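Tryptophanyl-tRNA synthetase (Cryptosporidium parvum Iowa II, PDB 3HV0) probably catalyses the ATP-dependent attachment of L-tryptophan to tRNA(Trp), as a class I aminoacyl-tRNA synthetase. Local coordinates at residues Y69-G80 / F96-F106. Numbering follows the deposited sequence.
With TRP (tryptophan), chain C.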
ATOM      1  N   TYR A  69     -31.915  -1.670  -9.446  1.00 25.66           N
ATOM      2  CA  TYR A  69     -32.450  -0.487 -10.113  1.00 25.85           C
ATOM      3  C   TYR A  69     -33.978  -0.604 -10.261  1.00 26.17           C
ATOM      4  O   TYR A  69     -34.691   0.400 -10.220  1.00 25.88           O
ATOM      5  CB  TYR A  69     -31.778  -0.272 -11.464  1.00 25.78           C
ATOM      6  CG  TYR A  69     -31.937   1.136 -11.995  1.00 26.37           C
ATOM      7  CD1 TYR A  69     -31.164   2.177 -11.495  1.00 27.72           C
ATOM      8  CD2 TYR A  69     -32.854   1.429 -13.003  1.00 27.04           C
ATOM      9  CE1 TYR A  69     -31.298   3.477 -11.990  1.00 28.28           C
ATOM     10  CE2 TYR A  69     -33.003   2.724 -13.501  1.00 27.46           C
ATOM     11  CZ  TYR A  69     -32.229   3.739 -12.991  1.00 27.96           C
ATOM     12  OH  TYR A  69     -32.381   5.015 -13.484  1.00 29.07           O
ATOM     13  N   GLU A  70     -34.466  -1.838 -10.405  1.00 26.64           N
ATOM     14  CA  GLU A  70     -35.906  -2.130 -10.399  1.00 27.16           C
ATOM     15  C   GLU A  70     -36.581  -1.638  -9.128  1.00 27.18           C
ATOM     16  O   GLU A  70     -37.736  -1.215  -9.159  1.00 27.11           O
ATOM     17  CB  GLU A  70     -36.178  -3.644 -10.519  1.00 27.44           C
ATOM     18  CG  GLU A  70     -36.148  -4.224 -11.938  1.00 29.19           C
ATOM     19  CD  GLU A  70     -36.426  -5.736 -11.994  1.00 30.68           C
ATOM     20  OE1 GLU A  70     -37.507  -6.181 -11.504  1.00 29.07           O
ATOM     21  OE2 GLU A  70     -35.549  -6.458 -12.552  1.00 30.38           O
ATOM     22  N   LYS A  71     -35.853  -1.714  -8.015  1.00 27.33           N
ATOM     23  CA  LYS A  71     -36.392  -1.395  -6.681  1.00 27.40           C
ATOM     24  C   LYS A  71     -36.295   0.091  -6.313  1.00 27.34           C
ATOM     25  O   LYS A  71     -36.597   0.466  -5.185  1.00 27.48           O
ATOM     26  CB  LYS A  71     -35.650  -2.225  -5.616  1.00 27.21           C
ATOM     27  N   GLY A  72     -35.856   0.932  -7.245  1.00 27.38           N
ATOM     28  CA  GLY A  72     -35.600   2.341  -6.952  1.00 27.36           C
ATOM     29  C   GLY A  72     -34.272   2.645  -6.263  1.00 27.20           C
ATOM     30  O   GLY A  72     -34.016   3.797  -5.932  1.00 27.23           O
ATOM     31  N   GLU A  73     -33.425   1.638  -6.053  1.00 27.18           N
ATOM     32  CA  GLU A  73     -32.147   1.837  -5.328  1.00 27.31           C
ATOM     33  C   GLU A  73     -31.021   2.236  -6.259  1.00 27.20           C
ATOM     34  O   GLU A  73     -30.985   1.806  -7.401  1.00 27.71           O
ATOM     35  CB  GLU A  73     -31.727   0.565  -4.599  1.00 27.25           C
ATOM     36  CG  GLU A  73     -32.811  -0.035  -3.728  1.00 28.14           C
ATOM     37  CD  GLU A  73     -32.263  -0.962  -2.653  1.00 29.50           C
ATOM     38  OE1 GLU A  73     -31.022  -1.235  -2.640  1.00 29.94           O
ATOM     39  OE2 GLU A  73     -33.082  -1.407  -1.814  1.00 30.09           O
ATOM     40  N   LEU A  74     -30.086   3.035  -5.760  1.00 27.17           N
ATOM     41  CA  LEU A  74     -28.922   3.450  -6.544  1.00 26.97           C
ATOM     42  C   LEU A  74     -27.778   2.468  -6.352  1.00 26.72           C
ATOM     43  O   LEU A  74     -27.756   1.701  -5.389  1.00 26.84           O
ATOM     44  CB  LEU A  74     -28.473   4.869  -6.158  1.00 27.17           C
ATOM     45  CG  LEU A  74     -29.051   6.025  -7.004  1.00 28.40           C
ATOM     46  CD1 LEU A  74     -30.595   5.957  -7.172  1.00 26.64           C
ATOM     47  CD2 LEU A  74     -28.628   7.381  -6.405  1.00 29.53           C
ATOM     48  N   PHE A  75     -26.843   2.509  -7.296  1.00 26.12           N
ATOM     49  CA  PHE A  75     -25.609   1.742  -7.257  1.00 25.67           C
ATOM     50  C   PHE A  75     -24.532   2.628  -7.892  1.00 25.17           C
ATOM     51  O   PHE A  75     -24.800   3.790  -8.190  1.00 25.03           O
ATOM     52  CB  PHE A  75     -25.775   0.419  -8.017  1.00 25.70           C
ATOM     53  CG  PHE A  75     -26.042   0.580  -9.494  1.00 25.52           C
ATOM     54  CD1 PHE A  75     -25.014   0.460 -10.415  1.00 26.37           C
ATOM     55  CD2 PHE A  75     -27.322   0.830  -9.953  1.00 26.81           C
ATOM     56  CE1 PHE A  75     -25.249   0.598 -11.768  1.00 26.44           C
ATOM     57  CE2 PHE A  75     -27.578   0.972 -11.301  1.00 26.49           C
ATOM     58  CZ  PHE A  75     -26.537   0.868 -12.209  1.00 27.40           C
ATOM     59  N   TYR A  76     -23.331   2.096  -8.085  1.00 24.68           N
ATOM     60  CA  TYR A  76     -22.260   2.858  -8.748  1.00 24.46           C
ATOM     61  C   TYR A  76     -21.442   2.050  -9.727  1.00 24.29           C
ATOM     62  O   TYR A  76     -21.414   0.820  -9.662  1.00 23.94           O
ATOM     63  CB  TYR A  76     -21.338   3.550  -7.734  1.00 24.03           C
ATOM     64  CG  TYR A  76     -20.309   2.703  -7.001  1.00 23.87           C
ATOM     65  CD1 TYR A  76     -20.671   1.957  -5.891  1.00 23.00           C
ATOM     66  CD2 TYR A  76     -18.961   2.732  -7.352  1.00 23.68           C
ATOM     67  CE1 TYR A  76     -19.746   1.219  -5.174  1.00 23.42           C
ATOM     68  CE2 TYR A  76     -18.015   1.981  -6.643  1.00 23.74           C
ATOM     69  CZ  TYR A  76     -18.410   1.236  -5.537  1.00 25.08           C
ATOM     70  OH  TYR A  76     -17.498   0.482  -4.795  1.00 24.90           O
ATOM     71  N   LEU A  77     -20.792   2.770 -10.642  1.00 24.26           N
ATOM     72  CA  LEU A  77     -19.943   2.159 -11.659  1.00 24.40           C
ATOM     73  C   LEU A  77     -18.488   2.306 -11.239  1.00 24.20           C
ATOM     74  O   LEU A  77     -18.136   3.257 -10.611  1.00 24.65           O
ATOM     75  CB  LEU A  77     -20.181   2.815 -13.021  1.00 24.36           C
ATOM     76  CG  LEU A  77     -21.620   2.768 -13.565  1.00 25.07           C
ATOM     77  CD1 LEU A  77     -21.965   3.929 -14.491  1.00 24.02           C
ATOM     78  CD2 LEU A  77     -21.886   1.434 -14.253  1.00 25.79           C
ATOM     79  N   TYR A  78     -17.657   1.338 -11.571  1.00 24.33           N
ATOM     80  CA  TYR A  78     -16.214   1.439 -11.369  1.00 24.51           C
ATOM     81  C   TYR A  78     -15.504   0.862 -12.591  1.00 24.55           C
ATOM     82  O   TYR A  78     -15.712  -0.291 -12.978  1.00 24.75           O
ATOM     83  CB  TYR A  78     -15.787   0.713 -10.095  1.00 24.51           C
ATOM     84  CG  TYR A  78     -14.321   0.300  -9.981  1.00 24.56           C
ATOM     85  CD1 TYR A  78     -13.292   1.156 -10.330  1.00 24.47           C
ATOM     86  CD2 TYR A  78     -13.982  -0.934  -9.457  1.00 25.44           C
ATOM     87  CE1 TYR A  78     -11.973   0.777 -10.188  1.00 25.26           C
ATOM     88  CE2 TYR A  78     -12.663  -1.324  -9.314  1.00 25.32           C
ATOM     89  CZ  TYR A  78     -11.656  -0.464  -9.680  1.00 26.65           C
ATOM     90  OH  TYR A  78     -10.329  -0.881  -9.547  1.00 28.58           O
ATOM     91  N   THR A  79     -14.694   1.698 -13.220  1.00 24.20           N
ATOM     92  CA  THR A  79     -13.850   1.251 -14.303  1.00 24.00           C
ATOM     93  C   THR A  79     -12.467   1.861 -14.130  1.00 23.03           C
ATOM     94  O   THR A  79     -12.276   2.650 -13.243  1.00 21.48           O
ATOM     95  CB  THR A  79     -14.468   1.568 -15.642  1.00 23.77           C
ATOM     96  OG1 THR A  79     -13.980   0.623 -16.590  1.00 27.24           O
ATOM     97  CG2 THR A  79     -14.121   2.952 -16.104  1.00 23.33           C
ATOM     98  N   GLY A  80     -11.513   1.469 -14.955  1.00 23.52           N
ATOM     99  CA  GLY A  80     -10.122   1.945 -14.780  1.00 23.89           C
ATOM    100  C   GLY A  80      -9.272   1.941 -16.022  1.00 23.82           C
ATOM    101  O   GLY A  80      -9.729   1.551 -17.087  1.00 23.38           O
ATOM    102  N   PHE A  96     -14.744   2.800 -21.848  1.00 26.03           N
ATOM    103  CA  PHE A  96     -15.093   4.159 -21.410  1.00 25.23           C
ATOM    104  C   PHE A  96     -16.358   4.710 -22.094  1.00 24.94           C
ATOM    105  O   PHE A  96     -17.242   5.247 -21.419  1.00 24.22           O
ATOM    106  CB  PHE A  96     -13.903   5.115 -21.561  1.00 24.99           C
ATOM    107  CG  PHE A  96     -12.879   4.957 -20.467  1.00 25.08           C
ATOM    108  CD1 PHE A  96     -13.106   5.478 -19.215  1.00 24.77           C
ATOM    109  CD2 PHE A  96     -11.726   4.229 -20.675  1.00 24.18           C
ATOM    110  CE1 PHE A  96     -12.203   5.296 -18.200  1.00 24.00           C
ATOM    111  CE2 PHE A  96     -10.816   4.057 -19.668  1.00 23.79           C
ATOM    112  CZ  PHE A  96     -11.047   4.590 -18.432  1.00 23.57           C
ATOM    113  N   LEU A  97     -16.440   4.564 -23.413  1.00 24.84           N
ATOM    114  CA  LEU A  97     -17.644   4.942 -24.155  1.00 25.03           C
ATOM    115  C   LEU A  97     -18.873   4.172 -23.657  1.00 25.06           C
ATOM    116  O   LEU A  97     -19.970   4.721 -23.545  1.00 25.54           O
ATOM    117  CB  LEU A  97     -17.463   4.737 -25.664  1.00 24.88           C
ATOM    118  CG  LEU A  97     -16.522   5.673 -26.447  1.00 25.47           C
ATOM    119  CD1 LEU A  97     -16.668   5.421 -27.959  1.00 24.81           C
ATOM    120  CD2 LEU A  97     -16.728   7.148 -26.138  1.00 24.43           C
ATOM    121  N   PHE A  98     -18.684   2.903 -23.321  1.00 25.20           N
ATOM    122  CA  PHE A  98     -19.785   2.081 -22.797  1.00 25.23           C
ATOM    123  C   PHE A  98     -20.264   2.521 -21.401  1.00 25.25           C
ATOM    124  O   PHE A  98     -21.465   2.609 -21.138  1.00 25.99           O
ATOM    125  CB  PHE A  98     -19.369   0.625 -22.758  1.00 24.98           C
ATOM    126  CG  PHE A  98     -20.488  -0.299 -22.465  1.00 25.28           C
ATOM    127  CD1 PHE A  98     -21.496  -0.489 -23.396  1.00 26.51           C
ATOM    128  CD2 PHE A  98     -20.547  -0.973 -21.256  1.00 25.71           C
ATOM    129  CE1 PHE A  98     -22.551  -1.340 -23.139  1.00 26.76           C
ATOM    130  CE2 PHE A  98     -21.572  -1.833 -20.979  1.00 26.06           C
ATOM    131  CZ  PHE A  98     -22.590  -2.031 -21.927  1.00 27.36           C
ATOM    132  N   THR A  99     -19.318   2.818 -20.525  1.00 24.63           N
ATOM    133  CA  THR A  99     -19.621   3.354 -19.207  1.00 24.18           C
ATOM    134  C   THR A  99     -20.357   4.702 -19.220  1.00 24.41           C
ATOM    135  O   THR A  99     -21.197   4.971 -18.364  1.00 24.15           O
ATOM    136  CB  THR A  99     -18.338   3.576 -18.438  1.00 24.43           C
ATOM    137  OG1 THR A  99     -17.583   2.348 -18.400  1.00 23.11           O
ATOM    138  CG2 THR A  99     -18.677   4.087 -17.021  1.00 24.02           C
ATOM    139  N   LYS A 100     -20.008   5.576 -20.157  1.00 24.56           N
ATOM    140  CA  LYS A 100     -20.706   6.855 -20.293  1.00 24.52           C
ATOM    141  C   LYS A 100     -22.170   6.553 -20.605  1.00 24.40           C
ATOM    142  O   LYS A 100     -23.066   7.121 -20.003  1.00 23.84           O
ATOM    143  CB  LYS A 100     -20.077   7.700 -21.417  1.00 24.90           C
ATOM    144  CG  LYS A 100     -20.419   9.193 -21.392  1.00 24.30           C
ATOM    145  CD  LYS A 100     -21.458   9.547 -22.437  1.00 25.55           C
ATOM    146  CE  LYS A 100     -21.903  11.038 -22.377  1.00 25.50           C
ATOM    147  NZ  LYS A 100     -22.408  11.439 -21.022  1.00 24.31           N
ATOM    148  N   TYR A 101     -22.389   5.624 -21.526  1.00 24.46           N
ATOM    149  CA  TYR A 101     -23.737   5.223 -21.888  1.00 25.03           C
ATOM    150  C   TYR A 101     -24.467   4.687 -20.642  1.00 25.43           C
ATOM    151  O   TYR A 101     -25.641   5.013 -20.405  1.00 24.44           O
ATOM    152  CB  TYR A 101     -23.730   4.173 -23.006  1.00 24.92           C
ATOM    153  CG  TYR A 101     -24.965   3.333 -23.000  1.00 24.94           C
ATOM    154  CD1 TYR A 101     -26.162   3.819 -23.532  1.00 25.03           C
ATOM    155  CD2 TYR A 101     -24.964   2.062 -22.422  1.00 25.06           C
ATOM    156  CE1 TYR A 101     -27.320   3.053 -23.513  1.00 24.78           C
ATOM    157  CE2 TYR A 101     -26.119   1.289 -22.391  1.00 24.74           C
ATOM    158  CZ  TYR A 101     -27.296   1.797 -22.935  1.00 25.15           C
ATOM    159  OH  TYR A 101     -28.431   1.028 -22.926  1.00 25.76           O
ATOM    160  N   LEU A 102     -23.764   3.874 -19.847  1.00 25.46           N
ATOM    161  CA  LEU A 102     -24.368   3.344 -18.632  1.00 25.71           C
ATOM    162  C   LEU A 102     -24.644   4.455 -17.605  1.00 25.96           C
ATOM    163  O   LEU A 102     -25.602   4.384 -16.847  1.00 25.77           O
ATOM    164  CB  LEU A 102     -23.483   2.279 -18.011  1.00 25.90           C
ATOM    165  CG  LEU A 102     -23.303   0.962 -18.765  1.00 25.71           C
ATOM    166  CD1 LEU A 102     -22.140   0.193 -18.121  1.00 24.69           C
ATOM    167  CD2 LEU A 102     -24.577   0.151 -18.779  1.00 24.28           C
ATOM    168  N   GLN A 103     -23.788   5.465 -17.574  1.00 26.53           N
ATOM    169  CA  GLN A 103     -23.963   6.575 -16.663  1.00 26.95           C
ATOM    170  C   GLN A 103     -25.139   7.424 -17.113  1.00 27.13           C
ATOM    171  O   GLN A 103     -25.893   7.899 -16.301  1.00 27.20           O
ATOM    172  CB  GLN A 103     -22.694   7.426 -16.569  1.00 27.23           C
ATOM    173  CG  GLN A 103     -22.738   8.484 -15.454  1.00 28.49           C
ATOM    174  CD  GLN A 103     -21.527   9.404 -15.451  1.00 30.37           C
ATOM    175  OE1 GLN A 103     -21.186  10.007 -16.469  1.00 33.03           O
ATOM    176  NE2 GLN A 103     -20.884   9.530 -14.300  1.00 31.87           N
ATOM    177  N   ASP A 104     -25.291   7.604 -18.417  1.00 27.56           N
ATOM    178  CA  ASP A 104     -26.389   8.387 -18.959  1.00 27.57           C
ATOM    179  C   ASP A 104     -27.710   7.650 -18.782  1.00 27.50           C
ATOM    180  O   ASP A 104     -28.754   8.273 -18.620  1.00 27.13           O
ATOM    181  CB  ASP A 104     -26.180   8.643 -20.455  1.00 27.92           C
ATOM    182  CG  ASP A 104     -24.939   9.440 -20.751  1.00 29.20           C
ATOM    183  OD1 ASP A 104     -24.348  10.046 -19.827  1.00 32.67           O
ATOM    184  OD2 ASP A 104     -24.545   9.457 -21.933  1.00 30.15           O
ATOM    185  N   THR A 105     -27.656   6.322 -18.853  1.00 27.27           N
ATOM    186  CA  THR A 105     -28.863   5.507 -18.872  1.00 26.88           C
ATOM    187  C   THR A 105     -29.371   5.298 -17.465  1.00 26.63           C
ATOM    188  O   THR A 105     -30.552   5.457 -17.220  1.00 26.21           O
ATOM    189  CB  THR A 105     -28.614   4.150 -19.538  1.00 26.97           C
ATOM    190  OG1 THR A 105     -28.351   4.353 -20.934  1.00 27.55           O
ATOM    191  CG2 THR A 105     -29.825   3.253 -19.408  1.00 27.33           C
ATOM    192  N   PHE A 106     -28.468   4.967 -16.533  1.00 26.58           N
ATOM    193  CA  PHE A 106     -28.862   4.727 -15.132  1.00 26.32           C
ATOM    194  C   PHE A 106     -28.789   5.973 -14.252  1.00 26.16           C
ATOM    195  O   PHE A 106     -29.406   6.010 -13.189  1.00 25.89           O
ATOM    196  CB  PHE A 106     -28.033   3.593 -14.522  1.00 26.20           C
ATOM    197  CG  PHE A 106     -28.337   2.254 -15.111  1.00 26.13           C
ATOM    198  CD1 PHE A 106     -27.426   1.620 -15.935  1.00 26.16           C
ATOM    199  CD2 PHE A 106     -29.555   1.644 -14.870  1.00 27.21           C
ATOM    200  CE1 PHE A 106     -27.706   0.388 -16.490  1.00 26.44           C
ATOM    201  CE2 PHE A 106     -29.851   0.403 -15.433  1.00 27.71           C
ATOM    202  CZ  PHE A 106     -28.924  -0.221 -16.250  1.00 27.43           C
TER
HETATM  203  N   TRP C   1      -5.159  -2.473 -14.575  1.00 40.92           N
HETATM  204  CA  TRP C   1      -6.142  -2.037 -15.610  1.00 41.82           C
HETATM  205  C   TRP C   1      -5.458  -1.944 -16.966  1.00 42.03           C
HETATM  206  O   TRP C   1      -4.220  -1.841 -17.036  1.00 42.03           O
HETATM  207  CB  TRP C   1      -6.817  -0.699 -15.249  1.00 41.01           C
HETATM  208  CG  TRP C   1      -7.993  -0.842 -14.312  1.00 40.98           C
HETATM  209  CD1 TRP C   1      -8.025  -0.535 -12.973  1.00 39.94           C
HETATM  210  CD2 TRP C   1      -9.312  -1.308 -14.638  1.00 40.06           C
HETATM  211  NE1 TRP C   1      -9.270  -0.780 -12.460  1.00 39.06           N
HETATM  212  CE2 TRP C   1     -10.074  -1.269 -13.454  1.00 39.94           C
HETATM  213  CE3 TRP C   1      -9.917  -1.751 -15.810  1.00 39.82           C
HETATM  214  CZ2 TRP C   1     -11.411  -1.657 -13.412  1.00 41.23           C
HETATM  215  CZ3 TRP C   1     -11.244  -2.141 -15.764  1.00 41.50           C
HETATM  216  CH2 TRP C   1     -11.975  -2.101 -14.565  1.00 40.91           C
HETATM  217  OXT TRP C   1      -6.155  -1.985 -17.998  1.00 42.53           O
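F106, in the last turn of helix 93-106, forms an aromatic cluster with Y69 and F75. Its CB lies 3.9 Å from F75 CZ. That CZ stands over one face of the F106 ring, toward the rim and nearest CG (3.7 Å), an edge-to-face pair with planes at 71°. CD1 stays under F75 CZ, while CD2 stands over the centre of the tyrosine ring, 3.8 Å from Y69 CG, and CE2 follows at 4.0 Å from Y69 CD2: a second T-shaped pair, at 79°, in which F106 now supplies the edge. With chi1 at -161°, CG opposite the backbone N, the Y69 side chain is carried over to the helix end. Further along, strand 76-81 runs antiparallel to the helix, as the first strand and crossover helix of a beta-alpha-beta unit in the Rossmann-type catalytic domain of class I synthetases. L77 points toward the helix, CD2 touching L102 CD1 at 4.1 Å and CD1 packing on Q103. T79 sets CG2 3.7 Å from F96 CE1, while its OG1 is hydrogen-bonded to P225 O on neighbouring strand 222-227. On the strand's far side Y78 OH accepts a nearly straight 3.1 Å hydrogen bond from NE1 of the bound tryptophan.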